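Local coordinates for giding protein-mglB (Thermus thermophilus, PDB 1J3W) that probably acts as a guanyl-nucleotide exchange factor and molecular adaptor, at residues Val2-Glu14 with Leu34-Glu46. Numbering follows the deposited sequence.
Sequences VEPSLVLYGAPYE and LIDRKGFVLAHKE
Pro-4 points CG at one face of the Phe-40 ring, the two side chains crossing at about a right angle in a CH-pi contact with CG 3.7 Å from the ring centroid; a proline suits the place because its puckered ring offers a C-H group to the pi face. Val-2 CG1 meets the edge of that ring at CZ. Lys-38 is long enough to span from its turn to the same N-terminal arm: from CB, CG leaves anti to the carbonyl carbon (chi1 -64°) and the chain runs on extended, CD passing Glu-3 O and Val-2 CG2, CE lying 3.8 Å from Ser-5 OG, and NZ donating to Glu-3 O over 2.9 Å, almost in line with the carbonyl (172°). A methionine in its place has no amine and would probably leave Glu-3 O without this donor. The type I turn Asp-36 to Gly-39 joins strands 31-36 and 41-46 at one side of the antiparallel Roadblock/LC7 sheet. Asp-36 suits it because OD2 accepts from Phe-40 N, 2.8 Å away, and weakly from Lys-38 N. Farther along, a classic beta bulge sets both Leu-42 N and, more weakly, Ala-43 N on Leu-34 O. Branched leucines suit the apolar layer between arm and strands: Leu-6 CD2 meets Leu-42 CD1 at 3.6 Å, and Leu-8 CD1 touches Leu-34 CD2. One water accepts from Leu-8 N and donates to Leu-42 O. With CG anti to the backbone N (chi1 175°), Tyr-13 carries CE1 to within 3.8 Å of the small Ala-43 CB, and a second water links its OH to His-44 N.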
loop_
_atom_site.group_PDB
_atom_site.type_symbol
_atom_site.label_atom_id
_atom_site.label_comp_id
_atom_site.label_asym_id
_atom_site.label_seq_id
_atom_site.Cartn_x
_atom_site.Cartn_y
_atom_site.Cartn_z
ATOM N N VAL B 2 -7.133 19.569 -5.692
ATOM C CA VAL B 2 -6.774 18.447 -6.605
ATOM C C VAL B 2 -7.930 18.134 -7.549
ATOM O O VAL B 2 -9.097 18.220 -7.167
ATOM C CB VAL B 2 -6.424 17.168 -5.807
ATOM C CG1 VAL B 2 -7.617 16.733 -4.967
ATOM C CG2 VAL B 2 -6.009 16.057 -6.758
ATOM N N GLU B 3 -7.597 17.773 -8.782
ATOM C CA GLU B 3 -8.606 17.445 -9.781
ATOM C C GLU B 3 -8.320 16.077 -10.391
ATOM O O GLU B 3 -7.184 15.604 -10.374
ATOM C CB GLU B 3 -8.623 18.510 -10.880
ATOM C CG GLU B 3 -8.969 19.903 -10.381
ATOM C CD GLU B 3 -8.948 20.944 -11.484
ATOM O OE1 GLU B 3 -9.251 22.122 -11.197
ATOM O OE2 GLU B 3 -8.628 20.586 -12.637
ATOM N N PRO B 4 -9.355 15.418 -10.930
ATOM C CA PRO B 4 -9.196 14.098 -11.544
ATOM C C PRO B 4 -8.314 14.147 -12.782
ATOM O O PRO B 4 -8.107 15.211 -13.368
ATOM C CB PRO B 4 -10.630 13.702 -11.893
ATOM C CG PRO B 4 -11.439 14.428 -10.890
ATOM C CD PRO B 4 -10.779 15.782 -10.856
ATOM N N SER B 5 -7.798 12.990 -13.178
ATOM C CA SER B 5 -6.987 12.915 -14.383
ATOM C C SER B 5 -7.885 12.925 -15.612
ATOM O O SER B 5 -7.479 12.663 -16.736
ATOM C CB SER B 5 -6.183 11.614 -14.333
ATOM O OG SER B 5 -5.341 11.628 -13.180
ATOM N N LEU B 6 -9.169 13.212 -15.335
ATOM C CA LEU B 6 -10.187 13.112 -16.363
ATOM C C LEU B 6 -11.572 13.378 -15.765
ATOM O O LEU B 6 -11.864 13.036 -14.626
ATOM C CB LEU B 6 -10.128 11.689 -16.920
ATOM C CG LEU B 6 -10.953 11.515 -18.195
ATOM C CD1 LEU B 6 -10.452 10.350 -19.053
ATOM C CD2 LEU B 6 -12.428 11.229 -17.912
ATOM N N VAL B 7 -12.419 14.059 -16.557
ATOM C CA VAL B 7 -13.800 14.254 -16.127
ATOM C C VAL B 7 -14.768 14.129 -17.304
ATOM O O VAL B 7 -14.587 14.708 -18.367
ATOM C CB VAL B 7 -13.930 15.635 -15.482
ATOM C CG1 VAL B 7 -12.779 15.868 -14.506
ATOM C CG2 VAL B 7 -13.919 16.716 -16.546
ATOM N N LEU B 8 -15.813 13.310 -17.093
ATOM C CA LEU B 8 -16.692 12.992 -18.211
ATOM C C LEU B 8 -17.970 13.831 -18.235
ATOM O O LEU B 8 -18.682 13.998 -17.250
ATOM C CB LEU B 8 -17.030 11.504 -18.158
ATOM C CG LEU B 8 -15.808 10.622 -18.431
ATOM C CD1 LEU B 8 -16.113 9.130 -18.292
ATOM C CD2 LEU B 8 -15.235 10.813 -19.836
ATOM N N TYR B 9 -18.211 14.404 -19.425
ATOM C CA TYR B 9 -19.455 15.114 -19.669
ATOM C C TYR B 9 -19.870 14.962 -21.131
ATOM O O TYR B 9 -19.112 14.507 -21.977
ATOM C CB TYR B 9 -19.225 16.589 -19.348
ATOM C CG TYR B 9 -18.069 17.089 -20.136
ATOM C CD1 TYR B 9 -16.782 16.996 -19.615
ATOM C CD2 TYR B 9 -18.268 17.647 -21.398
ATOM C CE1 TYR B 9 -15.699 17.456 -20.352
ATOM C CE2 TYR B 9 -17.188 18.115 -22.129
ATOM C CZ TYR B 9 -15.909 18.028 -21.606
ATOM O OH TYR B 9 -14.826 18.447 -22.349
ATOM N N GLY B 10 -21.079 15.368 -21.500
ATOM C CA GLY B 10 -21.485 15.291 -22.891
ATOM C C GLY B 10 -21.416 13.910 -23.517
ATOM O O GLY B 10 -21.805 12.919 -22.896
ATOM N N ALA B 11 -20.914 13.853 -24.751
ATOM C CA ALA B 11 -20.804 12.604 -25.506
ATOM C C ALA B 11 -19.870 11.563 -24.898
ATOM O O ALA B 11 -20.228 10.389 -24.804
ATOM C CB ALA B 11 -20.380 12.901 -26.947
ATOM N N PRO B 12 -18.656 11.971 -24.496
ATOM C CA PRO B 12 -17.706 11.023 -23.901
ATOM C C PRO B 12 -18.306 10.300 -22.698
ATOM O O PRO B 12 -18.164 9.080 -22.557
ATOM C CB PRO B 12 -16.535 11.918 -23.510
ATOM C CG PRO B 12 -16.567 12.974 -24.575
ATOM C CD PRO B 12 -18.038 13.299 -24.649
ATOM N N TYR B 13 -18.966 11.059 -21.827
ATOM C CA TYR B 13 -19.598 10.489 -20.643
ATOM C C TYR B 13 -20.631 9.458 -21.070
ATOM O O TYR B 13 -20.644 8.335 -20.568
ATOM C CB TYR B 13 -20.289 11.580 -19.811
ATOM C CG TYR B 13 -21.063 11.041 -18.625
ATOM C CD1 TYR B 13 -20.408 10.661 -17.447
ATOM C CD2 TYR B 13 -22.443 10.859 -18.693
ATOM C CE1 TYR B 13 -21.112 10.113 -16.376
ATOM C CE2 TYR B 13 -23.153 10.310 -17.630
ATOM C CZ TYR B 13 -22.485 9.937 -16.472
ATOM O OH TYR B 13 -23.186 9.376 -15.433
ATOM N N GLU B 14 -21.498 9.844 -22.002
ATOM C CA GLU B 14 -22.541 8.949 -22.487
ATOM C C GLU B 14 -21.978 7.668 -23.082
ATOM O O GLU B 14 -22.520 6.588 -22.861
ATOM C CB GLU B 14 -23.405 9.658 -23.530
ATOM C CG GLU B 14 -24.245 10.782 -22.964
ATOM C CD GLU B 14 -25.116 10.325 -21.807
ATOM O OE1 GLU B 14 -25.834 9.316 -21.967
ATOM O OE2 GLU B 14 -25.083 10.977 -20.745
ATOM N N LEU B 34 -15.888 3.587 -13.611
ATOM C CA LEU B 34 -14.672 4.011 -14.198
ATOM C C LEU B 34 -14.161 5.072 -13.292
ATOM O O LEU B 34 -14.848 6.032 -12.973
ATOM C CB LEU B 34 -14.981 4.608 -15.569
ATOM C CG LEU B 34 -13.730 5.166 -16.249
ATOM C CD1 LEU B 34 -12.781 4.060 -16.713
ATOM C CD2 LEU B 34 -14.047 6.007 -17.483
ATOM N N ILE B 35 -12.959 4.865 -12.773
ATOM C CA ILE B 35 -12.381 5.794 -11.809
ATOM C C ILE B 35 -11.004 6.222 -12.285
ATOM O O ILE B 35 -10.396 5.552 -13.112
ATOM C CB ILE B 35 -12.247 5.138 -10.411
ATOM C CG1 ILE B 35 -11.159 4.057 -10.424
ATOM C CG2 ILE B 35 -13.580 4.501 -10.014
ATOM C CD1 ILE B 35 -10.902 3.435 -9.064
ATOM N N ASP B 36 -10.511 7.351 -11.791
ATOM C CA ASP B 36 -9.179 7.755 -12.207
ATOM C C ASP B 36 -8.213 7.167 -11.197
ATOM O O ASP B 36 -8.622 6.710 -10.128
ATOM C CB ASP B 36 -9.045 9.287 -12.325
ATOM C CG ASP B 36 -9.057 10.012 -10.987
ATOM O OD1 ASP B 36 -8.984 11.259 -11.018
ATOM O OD2 ASP B 36 -9.134 9.379 -9.919
ATOM N N ARG B 37 -6.928 7.154 -11.527
ATOM C CA ARG B 37 -5.964 6.564 -10.616
ATOM C C ARG B 37 -5.831 7.308 -9.287
ATOM O O ARG B 37 -5.128 6.856 -8.384
ATOM C CB ARG B 37 -4.611 6.423 -11.319
ATOM C CG ARG B 37 -4.696 5.577 -12.593
ATOM C CD ARG B 37 -3.314 5.211 -13.120
ATOM N NE ARG B 37 -2.590 4.387 -12.161
ATOM C CZ ARG B 37 -2.549 3.057 -12.180
ATOM N NH1 ARG B 37 -3.187 2.376 -13.120
ATOM N NH2 ARG B 37 -1.875 2.406 -11.243
ATOM N N LYS B 38 -6.519 8.442 -9.161
ATOM C CA LYS B 38 -6.496 9.216 -7.924
ATOM C C LYS B 38 -7.678 8.858 -7.019
ATOM O O LYS B 38 -7.764 9.326 -5.883
ATOM C CB LYS B 38 -6.532 10.720 -8.218
ATOM C CG LYS B 38 -5.323 11.256 -8.964
ATOM C CD LYS B 38 -5.428 12.766 -9.127
ATOM C CE LYS B 38 -4.289 13.319 -9.967
ATOM N NZ LYS B 38 -4.393 14.796 -10.123
ATOM N N GLY B 39 -8.600 8.046 -7.528
ATOM C CA GLY B 39 -9.742 7.647 -6.721
ATOM C C GLY B 39 -11.074 8.306 -7.044
ATOM O O GLY B 39 -12.105 7.917 -6.498
ATOM N N PHE B 40 -11.072 9.302 -7.919
ATOM C CA PHE B 40 -12.325 9.968 -8.266
ATOM C C PHE B 40 -13.173 9.077 -9.164
ATOM O O PHE B 40 -12.646 8.399 -10.043
ATOM C CB PHE B 40 -12.064 11.289 -8.997
ATOM C CG PHE B 40 -11.494 12.370 -8.125
ATOM C CD1 PHE B 40 -10.135 12.667 -8.164
ATOM C CD2 PHE B 40 -12.319 13.101 -7.278
ATOM C CE1 PHE B 40 -9.608 13.684 -7.370
ATOM C CE2 PHE B 40 -11.800 14.119 -6.481
ATOM C CZ PHE B 40 -10.444 14.410 -6.527
ATOM N N VAL B 41 -14.486 9.078 -8.939
ATOM C CA VAL B 41 -15.383 8.286 -9.774
ATOM C C VAL B 41 -15.741 9.146 -10.982
ATOM O O VAL B 41 -16.294 10.239 -10.834
ATOM C CB VAL B 41 -16.671 7.904 -9.026
ATOM C CG1 VAL B 41 -17.600 7.147 -9.965
ATOM C CG2 VAL B 41 -16.332 7.034 -7.815
ATOM N N LEU B 42 -15.416 8.658 -12.174
ATOM C CA LEU B 42 -15.686 9.395 -13.404
ATOM C C LEU B 42 -17.062 9.071 -13.965
ATOM O O LEU B 42 -17.703 9.917 -14.587
ATOM C CB LEU B 42 -14.615 9.073 -14.446
ATOM C CG LEU B 42 -13.167 9.234 -13.966
ATOM C CD1 LEU B 42 -12.216 8.968 -15.119
ATOM C CD2 LEU B 42 -12.959 10.634 -13.415
ATOM N N ALA B 43 -17.507 7.836 -13.755
ATOM C CA ALA B 43 -18.817 7.382 -14.219
ATOM C C ALA B 43 -19.108 6.063 -13.514
ATOM O O ALA B 43 -18.188 5.291 -13.230
ATOM C CB ALA B 43 -18.809 7.173 -15.731
ATOM N N HIS B 44 -20.374 5.807 -13.209
ATOM C CA HIS B 44 -20.735 4.563 -12.542
ATOM C C HIS B 44 -22.166 4.171 -12.859
ATOM O O HIS B 44 -23.032 5.027 -13.031
ATOM C CB HIS B 44 -20.549 4.680 -11.024
ATOM C CG HIS B 44 -21.490 5.638 -10.363
ATOM N ND1 HIS B 44 -22.757 5.278 -9.955
ATOM C CD2 HIS B 44 -21.345 6.943 -10.035
ATOM C CE1 HIS B 44 -23.351 6.321 -9.403
ATOM N NE2 HIS B 44 -22.516 7.345 -9.439
ATOM N N LYS B 45 -22.396 2.865 -12.955
ATOM C CA LYS B 45 -23.719 2.326 -13.227
ATOM C C LYS B 45 -23.924 1.082 -12.383
ATOM O O LYS B 45 -22.973 0.347 -12.098
ATOM C CB LYS B 45 -23.873 1.999 -14.715
ATOM C CG LYS B 45 -23.974 3.251 -15.576
ATOM C CD LYS B 45 -25.231 4.043 -15.230
ATOM C CE LYS B 45 -25.124 5.487 -15.698
ATOM N NZ LYS B 45 -26.366 6.268 -15.410
ATOM N N GLU B 46 -25.165 0.855 -11.974
ATOM C CA GLU B 46 -25.496 -0.288 -11.137
ATOM C C GLU B 46 -26.557 -1.133 -11.809
ATOM O O GLU B 46 -27.408 -0.610 -12.529
ATOM C CB GLU B 46 -26.018 0.182 -9.777
ATOM C CG GLU B 46 -25.023 1.011 -8.960
ATOM C CD GLU B 46 -24.853 2.429 -9.478
ATOM O OE1 GLU B 46 -25.857 3.178 -9.518
ATOM O OE2 GLU B 46 -23.716 2.798 -9.838
HETATM O O HOH W 1 -16.544 12.472 -14.699
HETATM O O HOH W 2 -21.906 8.364 -13.280
#